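Local coordinates for protein gamma-D-glutamyl-L-lysine dipeptidyl-peptidase (Bacillus cereus ATCC 10987, PDB 3H41) that probably hydrolyses gamma-D-glutamyl-L-lysine bonds in cell-wall murein peptides as a cysteine peptidase, releasing L-Ala-gamma-D-Glu dipeptides, at residues T17-P22 and L52-A57; Q68-V73 and K103-N108; I156-L161 and G175-S180; H221-S226 and V270-G275. All blocks are in the same frame, centred on the assembly; numbering follows the deposited sequence.

Contact 1 of 4, residues T17-P22 and L52-A57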
loop_
_atom_site.group_PDB
_atom_site.type_symbol
_atom_site.label_atom_id
_atom_site.label_comp_id
_atom_site.label_asym_id
_atom_site.label_seq_id
_atom_site.Cartn_x
_atom_site.Cartn_y
_atom_site.Cartn_z
ATOM N N THR A 17 -3.159 -9.937 -1.587
ATOM C CA THR A 17 -3.716 -9.767 -0.260
ATOM C C THR A 17 -3.211 -10.920 0.594
ATOM O O THR A 17 -3.314 -12.083 0.186
ATOM C CB THR A 17 -5.233 -9.792 -0.387
ATOM O OG1 THR A 17 -5.622 -8.698 -1.232
ATOM C CG2 THR A 17 -5.908 -9.633 0.986
ATOM N N LEU A 18 -2.618 -10.568 1.735
ATOM C CA LEU A 18 -2.081 -11.528 2.659
ATOM C C LEU A 18 -3.054 -11.766 3.830
ATOM O O LEU A 18 -3.581 -10.824 4.436
ATOM C CB LEU A 18 -0.731 -11.048 3.188
ATOM C CG LEU A 18 0.454 -11.328 2.228
ATOM C CD1 LEU A 18 0.364 -10.479 0.976
ATOM C CD2 LEU A 18 1.754 -11.061 3.006
ATOM N N TRP A 19 -3.244 -13.034 4.140
ATOM C CA TRP A 19 -4.261 -13.507 5.115
ATOM C C TRP A 19 -3.571 -13.934 6.411
ATOM O O TRP A 19 -2.414 -14.341 6.376
ATOM C CB TRP A 19 -5.082 -14.673 4.514
ATOM C CG TRP A 19 -5.917 -14.196 3.363
ATOM C CD1 TRP A 19 -5.448 -13.838 2.139
ATOM C CD2 TRP A 19 -7.335 -13.911 3.339
ATOM N NE1 TRP A 19 -6.455 -13.380 1.352
ATOM C CE2 TRP A 19 -7.634 -13.419 2.049
ATOM C CE3 TRP A 19 -8.386 -14.073 4.256
ATOM C CZ2 TRP A 19 -8.939 -13.048 1.656
ATOM C CZ3 TRP A 19 -9.660 -13.695 3.880
ATOM C CH2 TRP A 19 -9.937 -13.207 2.580
ATOM N N THR A 20 -4.285 -13.855 7.537
ATOM C CA THR A 20 -3.750 -14.277 8.812
ATOM C C THR A 20 -3.679 -15.798 8.892
ATOM O O THR A 20 -3.000 -16.320 9.731
ATOM C CB THR A 20 -4.622 -13.780 9.980
ATOM O OG1 THR A 20 -5.974 -14.235 9.782
ATOM C CG2 THR A 20 -4.565 -12.249 10.052
ATOM N N ALA A 21 -4.380 -16.515 8.024
ATOM C CA ALA A 21 -4.289 -17.970 7.977
ATOM C C ALA A 21 -4.516 -18.351 6.551
ATOM O O ALA A 21 -5.190 -17.613 5.844
ATOM C CB ALA A 21 -5.366 -18.630 8.882
ATOM N N PRO A 22 -3.972 -19.491 6.113
ATOM C CA PRO A 22 -4.264 -19.918 4.749
ATOM C C PRO A 22 -5.690 -20.503 4.639
ATOM O O PRO A 22 -6.347 -20.703 5.674
ATOM C CB PRO A 22 -3.200 -20.996 4.503
ATOM C CG PRO A 22 -2.967 -21.576 5.878
ATOM C CD PRO A 22 -3.143 -20.477 6.849
ATOM N N LEU A 52 -16.622 -5.606 6.711
ATOM C CA LEU A 52 -16.307 -5.570 8.164
ATOM C C LEU A 52 -15.821 -6.897 8.703
ATOM O O LEU A 52 -14.992 -6.930 9.607
ATOM C CB LEU A 52 -17.501 -5.078 8.990
ATOM C CG LEU A 52 -17.858 -3.594 8.792
ATOM C CD1 LEU A 52 -19.208 -3.252 9.439
ATOM C CD2 LEU A 52 -16.728 -2.677 9.340
ATOM N N TRP A 53 -16.314 -7.992 8.131
ATOM C CA TRP A 53 -15.817 -9.342 8.476
ATOM C C TRP A 53 -14.306 -9.514 8.367
ATOM O O TRP A 53 -13.685 -10.192 9.180
ATOM C CB TRP A 53 -16.468 -10.352 7.570
ATOM C CG TRP A 53 -16.029 -11.790 7.740
ATOM C CD1 TRP A 53 -16.540 -12.680 8.646
ATOM C CD2 TRP A 53 -15.095 -12.540 6.926
ATOM N NE1 TRP A 53 -15.984 -13.916 8.471
ATOM C CE2 TRP A 53 -15.087 -13.870 7.428
ATOM C CE3 TRP A 53 -14.275 -12.226 5.836
ATOM C CZ2 TRP A 53 -14.268 -14.900 6.873
ATOM C CZ3 TRP A 53 -13.464 -13.245 5.263
ATOM C CH2 TRP A 53 -13.468 -14.563 5.796
ATOM N N LEU A 54 -13.722 -8.887 7.348
ATOM C CA LEU A 54 -12.251 -8.886 7.200
ATOM C C LEU A 54 -11.522 -8.417 8.447
ATOM O O LEU A 54 -10.538 -9.046 8.850
ATOM C CB LEU A 54 -11.844 -8.060 5.976
ATOM C CG LEU A 54 -12.388 -8.627 4.659
ATOM C CD1 LEU A 54 -12.207 -7.586 3.520
ATOM C CD2 LEU A 54 -11.687 -9.950 4.352
ATOM N N THR A 55 -12.021 -7.339 9.077
ATOM C CA THR A 55 -11.507 -6.813 10.334
ATOM C C THR A 55 -11.973 -7.636 11.539
ATOM O O THR A 55 -11.179 -8.076 12.361
ATOM C CB THR A 55 -12.029 -5.356 10.576
ATOM O OG1 THR A 55 -11.698 -4.545 9.430
ATOM C CG2 THR A 55 -11.440 -4.787 11.846
ATOM N N ASN A 56 -13.282 -7.845 11.651
ATOM C CA ASN A 56 -13.823 -8.410 12.886
ATOM C C ASN A 56 -13.520 -9.890 13.075
ATOM O O ASN A 56 -13.450 -10.354 14.199
ATOM C CB ASN A 56 -15.306 -8.127 13.007
ATOM C CG ASN A 56 -15.592 -6.662 13.146
ATOM O OD1 ASN A 56 -14.682 -5.864 13.368
ATOM N ND2 ASN A 56 -16.849 -6.287 13.003
ATOM N N ALA A 57 -13.327 -10.636 11.992
ATOM C CA ALA A 57 -12.864 -12.023 12.087
ATOM C C ALA A 57 -11.334 -12.101 11.938
ATOM O O ALA A 57 -10.755 -13.194 11.819
ATOM C CB ALA A 57 -13.601 -12.940 11.059
#
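Trp19, at the end of strand 15-19, meets Trp53 and Leu54 of helix 48-56. The contact is entirely apolar. It rests on the six-membered half of the Trp19 indole.

Between the two aromatic residues, Trp19 CZ3 lies 4.1 Å from Trp53 CZ3. The side chains cross at about a right angle. Trp53 CZ3 sits near the plane of the Trp19 ring, at its edge. Trp53 has its CG anti to the backbone N (chi1 177°), and its indole reaches out from the helix to Trp19. Ala57 CB covers one face of the Trp53 ring, 3.6 Å above the plane and offset toward the rim. The residue that follows the helix thus packs on the tryptophan one turn earlier.

The aliphatic contact is a single methyl group. Leu54 CD2 approaches Trp19 CH2 at 4.1 Å, oblique to the ring. The backbones stay well apart, with 9.5 Å between Trp19 CA and Leu54 CA.

Other parts of the fold complete the surroundings. Leu60 of strand 60-65 touches both Trp19 and Leu54, and the ring of Trp79 makes an edge-to-face contact with Trp19. Within the helix, Asn56 N bonds to Leu52 O and Ala57 N to Trp53 O.

The side chain of Leu54 is about 8 Å from the bound alanine, and that of Trp19 about 6 Å from the substrate-binding Glu61. Such a contact depends on shape and on dispersion between apolar groups. It probably belongs to the second shell around the alanine end of the pocket, which Leu60 lines.

Contact 2 of 4, residues Q68-V73 and K103-N108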
loop_
_atom_site.group_PDB
_atom_site.type_symbol
_atom_site.label_atom_id
_atom_site.label_comp_id
_atom_site.label_asym_id
_atom_site.label_seq_id
_atom_site.Cartn_x
_atom_site.Cartn_y
_atom_site.Cartn_z
ATOM N N GLN A 68 6.935 -6.367 -5.716
ATOM C CA GLN A 68 7.480 -6.309 -4.370
ATOM C C GLN A 68 8.105 -7.669 -4.034
ATOM O O GLN A 68 7.588 -8.724 -4.462
ATOM C CB GLN A 68 6.384 -5.926 -3.361
ATOM C CG GLN A 68 6.884 -5.434 -2.015
ATOM C CD GLN A 68 5.882 -4.511 -1.274
ATOM O OE1 GLN A 68 4.713 -4.303 -1.702
ATOM N NE2 GLN A 68 6.355 -3.934 -0.167
ATOM N N GLU A 69 9.249 -7.624 -3.339
ATOM C CA GLU A 69 9.982 -8.840 -2.997
ATOM C C GLU A 69 9.463 -9.403 -1.675
ATOM O O GLU A 69 9.138 -8.653 -0.759
ATOM C CB GLU A 69 11.462 -8.553 -2.848
ATOM C CG GLU A 69 12.319 -9.817 -2.740
ATOM C CD GLU A 69 13.825 -9.510 -2.748
ATOM O OE1 GLU A 69 14.264 -8.650 -3.546
ATOM O OE2 GLU A 69 14.569 -10.131 -1.965
ATOM N N VAL A 70 9.415 -10.724 -1.592
ATOM C CA VAL A 70 9.028 -11.398 -0.388
ATOM C C VAL A 70 10.030 -12.536 -0.099
ATOM O O VAL A 70 10.690 -13.033 -1.021
ATOM C CB VAL A 70 7.576 -12.003 -0.470
ATOM C CG1 VAL A 70 6.534 -10.916 -0.907
ATOM C CG2 VAL A 70 7.515 -13.244 -1.364
ATOM N N THR A 71 10.098 -12.933 1.172
ATOM C CA THR A 71 10.770 -14.167 1.570
ATOM C C THR A 71 9.709 -15.236 1.855
ATOM O O THR A 71 8.843 -15.016 2.702
ATOM C CB THR A 71 11.645 -13.957 2.829
ATOM O OG1 THR A 71 12.588 -12.895 2.594
ATOM C CG2 THR A 71 12.368 -15.335 3.276
ATOM N N VAL A 72 9.766 -16.363 1.150
ATOM C CA VAL A 72 8.828 -17.464 1.372
ATOM C C VAL A 72 9.345 -18.284 2.552
ATOM O O VAL A 72 10.494 -18.778 2.518
ATOM C CB VAL A 72 8.592 -18.332 0.112
ATOM C CG1 VAL A 72 7.514 -19.380 0.361
ATOM C CG2 VAL A 72 8.235 -17.472 -1.102
ATOM N N VAL A 73 8.525 -18.391 3.603
ATOM C CA VAL A 73 8.923 -19.082 4.842
ATOM C C VAL A 73 8.165 -20.378 5.196
ATOM O O VAL A 73 8.632 -21.152 6.034
ATOM C CB VAL A 73 8.876 -18.115 6.059
ATOM C CG1 VAL A 73 9.877 -16.927 5.868
ATOM C CG2 VAL A 73 7.462 -17.622 6.324
ATOM N N LYS A 103 0.349 -19.151 -6.372
ATOM C CA LYS A 103 0.178 -18.784 -7.760
ATOM C C LYS A 103 0.230 -17.293 -8.037
ATOM O O LYS A 103 0.278 -16.906 -9.209
ATOM C CB LYS A 103 -1.126 -19.346 -8.334
ATOM C CG LYS A 103 -2.411 -18.811 -7.704
ATOM C CD LYS A 103 -3.608 -19.601 -8.219
ATOM C CE LYS A 103 -4.925 -19.051 -7.734
ATOM N NZ LYS A 103 -6.088 -19.886 -8.211
ATOM N N GLN A 104 0.251 -16.487 -6.974
ATOM C CA GLN A 104 0.412 -15.043 -7.093
ATOM C C GLN A 104 1.863 -14.573 -6.971
ATOM O O GLN A 104 2.108 -13.366 -6.939
ATOM C CB GLN A 104 -0.463 -14.333 -6.052
ATOM C CG GLN A 104 -1.951 -14.426 -6.388
ATOM C CD GLN A 104 -2.777 -13.585 -5.433
ATOM O OE1 GLN A 104 -2.390 -13.411 -4.283
ATOM N NE2 GLN A 104 -3.905 -13.061 -5.909
ATOM N N LEU A 105 2.801 -15.527 -6.911
ATOM C CA LEU A 105 4.243 -15.243 -6.782
ATOM C C LEU A 105 4.925 -15.688 -8.069
ATOM O O LEU A 105 4.426 -16.561 -8.784
ATOM C CB LEU A 105 4.859 -16.013 -5.614
ATOM C CG LEU A 105 4.468 -15.590 -4.215
ATOM C CD1 LEU A 105 5.162 -16.509 -3.207
ATOM C CD2 LEU A 105 4.802 -14.106 -3.949
ATOM N N THR A 106 6.066 -15.072 -8.374
ATOM C CA THR A 106 6.869 -15.543 -9.473
ATOM C C THR A 106 8.347 -15.353 -9.119
ATOM O O THR A 106 8.708 -14.791 -8.059
ATOM C CB THR A 106 6.504 -14.814 -10.787
ATOM O OG1 THR A 106 7.163 -15.462 -11.879
ATOM C CG2 THR A 106 6.878 -13.359 -10.740
ATOM N N TYR A 107 9.211 -15.858 -9.995
ATOM C CA TYR A 107 10.646 -15.559 -9.892
ATOM C C TYR A 107 11.207 -15.520 -11.302
ATOM O O TYR A 107 11.000 -16.451 -12.064
ATOM C CB TYR A 107 11.403 -16.617 -9.077
ATOM C CG TYR A 107 12.877 -16.242 -8.884
ATOM C CD1 TYR A 107 13.833 -16.551 -9.863
ATOM C CD2 TYR A 107 13.285 -15.500 -7.794
ATOM C CE1 TYR A 107 15.171 -16.189 -9.708
ATOM C CE2 TYR A 107 14.615 -15.117 -7.632
ATOM C CZ TYR A 107 15.545 -15.461 -8.594
ATOM O OH TYR A 107 16.861 -15.076 -8.439
ATOM N N ASN A 108 11.871 -14.435 -11.655
ATOM C CA ASN A 108 12.573 -14.336 -12.929
ATOM C C ASN A 108 13.956 -13.756 -12.641
ATOM O O ASN A 108 14.080 -12.718 -11.983
ATOM C CB ASN A 108 11.774 -13.461 -13.887
ATOM C CG ASN A 108 12.457 -13.271 -15.216
ATOM O OD1 ASN A 108 13.177 -12.299 -15.386
ATOM N ND2 ASN A 108 12.180 -14.137 -16.175
#
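Leu105 packs its two methyl groups against two valines of strand 69-76. Leu105 CD2 lies 3.8 Å from Val70 CG2. Leu105 CD1 lies 3.8 Å from Val72 CG2. The fork of the leucine therefore spans two valines on the same side of the strand. Val72 and Leu105 reach toward each other, tip to tip, while Val70 and Leu105 meet at a slant. Val72 sets CG1 anti to its backbone N (chi1 -175°), which leaves CG2 as the methyl that meets the leucine.

This tight part is small, and it is most enclosed at Val70, which is buried. Val72 and Leu105 remain partly exposed. On the looser side, the CB of Glu69 is directed away from 103-108, and its OE2 forms a salt bridge with Lys8. Tyr107 is exposed, and its OH bonds to Gln109. The backbones do not pair directly, since Val70 CA and Leu105 CA are 8.9 Å apart.

Strand 8-11 lies between the two strands in the antiparallel sheet of the first SH3-like domain. Its Ile11 touches both Val70 and Leu105. Val80 of strand 79-84 touches Leu105 and Val72. Beyond Leu105, Asn108 N-caps helix 109-113, its OD1 accepting from Phe111 N.

Contact 3 of 4, residues I156-L161 and G175-S180; sequences ISYRVL and GTFYRS
Strands 157-161 and 175-178 run with their directions 59° apart and their axes 8.7 Å apart at closest approach. They belong to one antiparallel sheet but are not neighbours in it; strands 147-153 and 119-122 come between them. The nearest backbone pair is Tyr158 and Gly175, with 8.1 Å between their CA atoms.

The Tyr158 side chain spans the gap. Its CG is anti to the carbonyl carbon (chi1 -59°), and the ring extends toward strand 175-178. Tyr158 CE2 lies 3.5 Å from Gly175 O, which sits at the ring edge near its plane. On the other flank, Tyr158 CE1 approaches Phe177 CD2 at 3.9 Å. The two side chains cross at about a right angle, with the tyrosine carbon at the edge of the phenylalanine ring. Phe177 itself is exposed, whereas Tyr158 is buried and also touches Val120 of strand 119-122.

One water is 2.8 Å from Tyr158 OH and accepts from Phe177 N at 3.2 Å. It bridges hydroxyl and amide where no direct bond joins the segments. What results is a mixed contact: the buried tyrosine joins two non-adjacent strands of the second SH3-like domain through ring-carbon contacts and one water.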
loop_
_atom_site.group_PDB
_atom_site.type_symbol
_atom_site.label_atom_id
_atom_site.label_comp_id
_atom_site.label_asym_id
_atom_site.label_seq_id
_atom_site.Cartn_x
_atom_site.Cartn_y
_atom_site.Cartn_z
ATOM N N ILE A 156 6.465 9.326 -25.555
ATOM C CA ILE A 156 5.151 9.153 -24.925
ATOM C C ILE A 156 5.090 8.158 -23.741
ATOM O O ILE A 156 4.075 8.120 -23.025
ATOM C CB ILE A 156 4.047 8.805 -25.952
ATOM C CG1 ILE A 156 4.312 7.451 -26.631
ATOM C CG2 ILE A 156 3.872 9.951 -27.020
ATOM C CD1 ILE A 156 3.051 6.847 -27.303
ATOM N N SER A 157 6.151 7.375 -23.522
ATOM C CA SER A 157 6.055 6.196 -22.651
ATOM C C SER A 157 7.342 5.808 -21.959
ATOM O O SER A 157 8.427 6.244 -22.342
ATOM C CB SER A 157 5.560 4.986 -23.451
ATOM O OG SER A 157 6.455 4.679 -24.499
ATOM N N TYR A 158 7.202 4.987 -20.928
ATOM C CA TYR A 158 8.324 4.293 -20.340
ATOM C C TYR A 158 8.100 2.826 -20.645
ATOM O O TYR A 158 6.954 2.351 -20.569
ATOM C CB TYR A 158 8.336 4.417 -18.821
ATOM C CG TYR A 158 8.389 5.817 -18.269
ATOM C CD1 TYR A 158 9.532 6.583 -18.393
ATOM C CD2 TYR A 158 7.310 6.353 -17.592
ATOM C CE1 TYR A 158 9.587 7.868 -17.871
ATOM C CE2 TYR A 158 7.359 7.653 -17.056
ATOM C CZ TYR A 158 8.496 8.396 -17.201
ATOM O OH TYR A 158 8.574 9.671 -16.683
ATOM N N ARG A 159 9.175 2.116 -20.972
ATOM C CA ARG A 159 9.145 0.667 -21.016
ATOM C C ARG A 159 9.743 0.092 -19.745
ATOM O O ARG A 159 10.793 0.564 -19.242
ATOM C CB ARG A 159 9.902 0.202 -22.268
ATOM C CG ARG A 159 9.754 -1.261 -22.582
ATOM C CD ARG A 159 10.194 -1.506 -24.049
ATOM N NE ARG A 159 9.552 -2.677 -24.604
ATOM C CZ ARG A 159 10.179 -3.640 -25.275
ATOM N NH1 ARG A 159 11.491 -3.574 -25.489
ATOM N NH2 ARG A 159 9.480 -4.673 -25.751
ATOM N N VAL A 160 9.076 -0.927 -19.194
ATOM C CA VAL A 160 9.517 -1.528 -17.966
ATOM C C VAL A 160 9.507 -3.054 -18.040
ATOM O O VAL A 160 8.848 -3.654 -18.895
ATOM C CB VAL A 160 8.586 -1.081 -16.778
ATOM C CG1 VAL A 160 8.644 0.426 -16.604
ATOM C CG2 VAL A 160 7.136 -1.570 -17.047
ATOM N N LEU A 161 10.186 -3.679 -17.102
ATOM C CA LEU A 161 10.221 -5.130 -16.974
ATOM C C LEU A 161 9.267 -5.611 -15.851
ATOM O O LEU A 161 9.309 -5.096 -14.743
ATOM C CB LEU A 161 11.649 -5.582 -16.630
ATOM C CG LEU A 161 11.878 -7.098 -16.646
ATOM C CD1 LEU A 161 11.767 -7.676 -18.065
ATOM C CD2 LEU A 161 13.216 -7.451 -16.009
ATOM N N GLY A 175 3.527 7.846 -14.656
ATOM C CA GLY A 175 4.659 7.438 -13.829
ATOM C C GLY A 175 5.783 8.448 -13.819
ATOM O O GLY A 175 5.747 9.458 -14.544
ATOM N N THR A 176 6.780 8.158 -12.991
ATOM C CA THR A 176 7.977 8.971 -12.803
ATOM C C THR A 176 9.147 8.012 -12.683
ATOM O O THR A 176 8.973 6.979 -12.044
ATOM C CB THR A 176 7.855 9.712 -11.444
ATOM O OG1 THR A 176 6.705 10.580 -11.465
ATOM C CG2 THR A 176 9.115 10.495 -11.102
ATOM N N PHE A 177 10.333 8.340 -13.184
ATOM C CA PHE A 177 11.433 7.433 -12.867
ATOM C C PHE A 177 12.395 7.977 -11.835
ATOM O O PHE A 177 12.515 9.186 -11.648
ATOM C CB PHE A 177 12.125 6.818 -14.096
ATOM C CG PHE A 177 13.165 7.672 -14.719
ATOM C CD1 PHE A 177 14.474 7.605 -14.286
ATOM C CD2 PHE A 177 12.834 8.508 -15.781
ATOM C CE1 PHE A 177 15.447 8.375 -14.873
ATOM C CE2 PHE A 177 13.796 9.287 -16.386
ATOM C CZ PHE A 177 15.112 9.221 -15.938
ATOM N N TYR A 178 13.005 7.044 -11.126
ATOM C CA TYR A 178 13.919 7.327 -10.018
ATOM C C TYR A 178 15.054 6.307 -10.007
ATOM O O TYR A 178 14.862 5.156 -10.413
ATOM C CB TYR A 178 13.185 7.228 -8.676
ATOM C CG TYR A 178 12.056 8.222 -8.415
ATOM C CD1 TYR A 178 12.315 9.578 -8.203
ATOM C CD2 TYR A 178 10.740 7.779 -8.282
ATOM C CE1 TYR A 178 11.271 10.485 -7.936
ATOM C CE2 TYR A 178 9.708 8.656 -7.994
ATOM C CZ TYR A 178 9.984 10.005 -7.809
ATOM O OH TYR A 178 8.940 10.840 -7.508
ATOM N N ARG A 179 16.223 6.702 -9.485
ATOM C CA ARG A 179 17.396 5.817 -9.435
ATOM C C ARG A 179 17.230 4.703 -8.407
ATOM O O ARG A 179 17.691 3.575 -8.622
ATOM C CB ARG A 179 18.665 6.639 -9.150
ATOM C CG ARG A 179 18.810 7.854 -10.067
ATOM N N SER A 180 16.548 5.003 -7.307
ATOM C CA SER A 180 16.336 4.057 -6.200
ATOM C C SER A 180 15.438 4.706 -5.155
ATOM O O SER A 180 15.196 5.918 -5.240
ATOM C CB SER A 180 17.655 3.705 -5.525
ATOM O OG SER A 180 18.165 4.825 -4.853
HETATM O O HOH W 1 10.153 11.078 -14.793
#

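Contact 4 of 4, residues H221-S226 and V270-G275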
loop_
_atom_site.group_PDB
_atom_site.type_symbol
_atom_site.label_atom_id
_atom_site.label_comp_id
_atom_site.label_asym_id
_atom_site.label_seq_id
_atom_site.Cartn_x
_atom_site.Cartn_y
_atom_site.Cartn_z
ATOM N N HIS A 221 1.303 4.818 5.172
ATOM C CA HIS A 221 2.517 4.094 4.798
ATOM C C HIS A 221 2.802 4.284 3.317
ATOM O O HIS A 221 3.936 4.571 2.944
ATOM C CB HIS A 221 2.364 2.605 5.128
ATOM C CG HIS A 221 3.415 1.733 4.518
ATOM N ND1 HIS A 221 4.683 1.632 5.050
ATOM C CD2 HIS A 221 3.391 0.932 3.428
ATOM C CE1 HIS A 221 5.383 0.766 4.334
ATOM N NE2 HIS A 221 4.630 0.332 3.341
ATOM N N THR A 222 1.764 4.165 2.485
ATOM C CA THR A 222 1.930 4.293 1.011
ATOM C C THR A 222 2.320 5.695 0.557
ATOM O O THR A 222 3.185 5.850 -0.294
ATOM C CB THR A 222 0.661 3.810 0.265
ATOM O OG1 THR A 222 0.464 2.413 0.548
ATOM C CG2 THR A 222 0.773 4.034 -1.271
ATOM N N ILE A 223 1.724 6.714 1.160
ATOM C CA ILE A 223 2.011 8.113 0.828
ATOM C C ILE A 223 3.474 8.405 1.143
ATOM O O ILE A 223 4.213 8.932 0.292
ATOM C CB ILE A 223 1.142 9.076 1.647
ATOM C CG1 ILE A 223 -0.289 9.092 1.100
ATOM C CG2 ILE A 223 1.711 10.495 1.614
ATOM C CD1 ILE A 223 -1.242 9.842 1.986
ATOM N N TYR A 224 3.909 8.017 2.345
ATOM C CA TYR A 224 5.317 8.260 2.713
ATOM C C TYR A 224 6.292 7.434 1.892
ATOM O O TYR A 224 7.296 7.973 1.440
ATOM C CB TYR A 224 5.531 8.075 4.215
ATOM C CG TYR A 224 5.251 9.342 4.976
ATOM C CD1 TYR A 224 6.291 10.292 5.196
ATOM C CD2 TYR A 224 3.994 9.643 5.470
ATOM C CE1 TYR A 224 6.065 11.447 5.871
ATOM C CE2 TYR A 224 3.767 10.834 6.154
ATOM C CZ TYR A 224 4.828 11.722 6.353
ATOM O OH TYR A 224 4.654 12.909 7.007
ATOM N N LYS A 225 5.980 6.161 1.665
ATOM C CA LYS A 225 6.885 5.255 0.983
ATOM C C LYS A 225 7.137 5.691 -0.457
ATOM O O LYS A 225 8.284 5.632 -0.948
ATOM C CB LYS A 225 6.342 3.840 0.997
ATOM C CG LYS A 225 7.333 2.868 0.371
ATOM C CD LYS A 225 7.442 1.546 1.061
ATOM C CE LYS A 225 8.336 0.585 0.270
ATOM N NZ LYS A 225 7.892 -0.853 0.361
ATOM N N SER A 226 6.075 6.176 -1.095
ATOM C CA SER A 226 6.146 6.667 -2.490
ATOM C C SER A 226 6.982 7.924 -2.647
ATOM O O SER A 226 7.352 8.286 -3.777
ATOM C CB SER A 226 4.739 6.896 -3.040
ATOM O OG SER A 226 4.081 8.031 -2.473
ATOM N N VAL A 270 -5.004 6.337 12.370
ATOM C CA VAL A 270 -3.995 7.305 12.026
ATOM C C VAL A 270 -4.538 8.156 10.881
ATOM O O VAL A 270 -5.278 7.650 9.995
ATOM C CB VAL A 270 -2.660 6.663 11.666
ATOM C CG1 VAL A 270 -2.812 5.636 10.515
ATOM C CG2 VAL A 270 -1.571 7.747 11.365
ATOM N N ALA A 271 -4.208 9.438 10.942
ATOM C CA ALA A 271 -4.570 10.398 9.905
ATOM C C ALA A 271 -3.372 11.333 9.658
ATOM O O ALA A 271 -2.433 11.349 10.422
ATOM C CB ALA A 271 -5.824 11.174 10.343
HETATM N N MSE A 272 -3.357 12.061 8.554
HETATM C CA MSE A 272 -2.298 13.051 8.327
HETATM C C MSE A 272 -2.865 14.440 8.412
HETATM O O MSE A 272 -3.860 14.748 7.750
HETATM C CB MSE A 272 -1.667 12.865 6.914
HETATM C CG MSE A 272 -0.480 13.746 6.684
HETATM SE SE MSE A 272 0.455 13.328 5.024
HETATM C CE MSE A 272 -0.984 13.626 3.849
ATOM N N TYR A 273 -2.206 15.277 9.210
ATOM C CA TYR A 273 -2.563 16.678 9.364
ATOM C C TYR A 273 -2.307 17.425 8.068
ATOM O O TYR A 273 -1.237 17.267 7.463
ATOM C CB TYR A 273 -1.768 17.311 10.513
ATOM C CG TYR A 273 -2.305 18.675 10.906
ATOM C CD1 TYR A 273 -3.631 18.838 11.278
ATOM C CD2 TYR A 273 -1.478 19.801 10.919
ATOM C CE1 TYR A 273 -4.128 20.079 11.633
ATOM C CE2 TYR A 273 -1.980 21.057 11.265
ATOM C CZ TYR A 273 -3.289 21.183 11.629
ATOM O OH TYR A 273 -3.786 22.420 11.965
ATOM N N ILE A 274 -3.268 18.227 7.635
ATOM C CA ILE A 274 -3.116 18.976 6.359
ATOM C C ILE A 274 -3.170 20.489 6.573
ATOM O O ILE A 274 -3.236 21.266 5.606
ATOM C CB ILE A 274 -4.126 18.496 5.258
ATOM C CG1 ILE A 274 -5.567 18.966 5.520
ATOM C CG2 ILE A 274 -4.079 16.957 5.121
ATOM C CD1 ILE A 274 -6.541 18.822 4.293
ATOM N N GLY A 275 -3.090 20.899 7.841
ATOM C CA GLY A 275 -3.158 22.325 8.219
ATOM C C GLY A 275 -4.561 22.881 8.349
ATOM O O GLY A 275 -5.547 22.234 7.964
#
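Met272, a selenomethionine in this crystal, lays its selenium beside the Tyr224 ring. Met272 SE is 4.3 Å from Tyr224 CE2. It is 5.4 Å from the ring centroid and 58° off the ring normal, so this Met-aromatic contact is oblique. The chain of Met272 is extended up to the selenium (chi1 -174°, chi2 172°) and then bends, which brings CE to the tip of Ile223. There Met272 CE meets Ile223 CD1 at 4.2 Å. The CB atoms of Met272 and Ile223 both point across the contact.

The backbones are far apart, with 10.0 Å between Ile223 CA and Met272 CA. Side chains alone bridge helix 218-225 and strand 267-275. Leu192 of helix 189-197 touches Ile223, Tyr224 and Met272. Leu255 of strand 255-259 touches Tyr224 and Met272. The hydroxyl of Tyr224 bonds to Gly253 O, which fixes the far end of the ring.

All three contacting residues are buried. The helix follows Cys216, the inferred nucleophile, and the strand carries His269, the inferred proton acceptor. The Met272 side chain is about 7 Å from that of His281, also inferred to be in the active site. The chemistry implies an apolar joint between these elements, with selenium standing where native methionine has sulfur.

How the contacts relate
Four loops close one after another along the chain; none nest or cross. Contact 1 closes the first, an excursion about half helical between strand 15-19 and helix 48-56. Contact 2 follows, joining strands 69-76 and 105-106 within the first SH3-like domain. Contact 3 closes the shortest loop, across the sheet of the second SH3-like domain. Contact 4 closes the longest, joining helix and sheet in the NlpC/P60 domain. Contacts 1 and 3 lie on opposite sides of the chain centre, about 34 Å apart between centres. Segments of contacts 2 and 4 touch where Gln68 packs on Lys225, joining the first SH3-like domain to the catalytic domain.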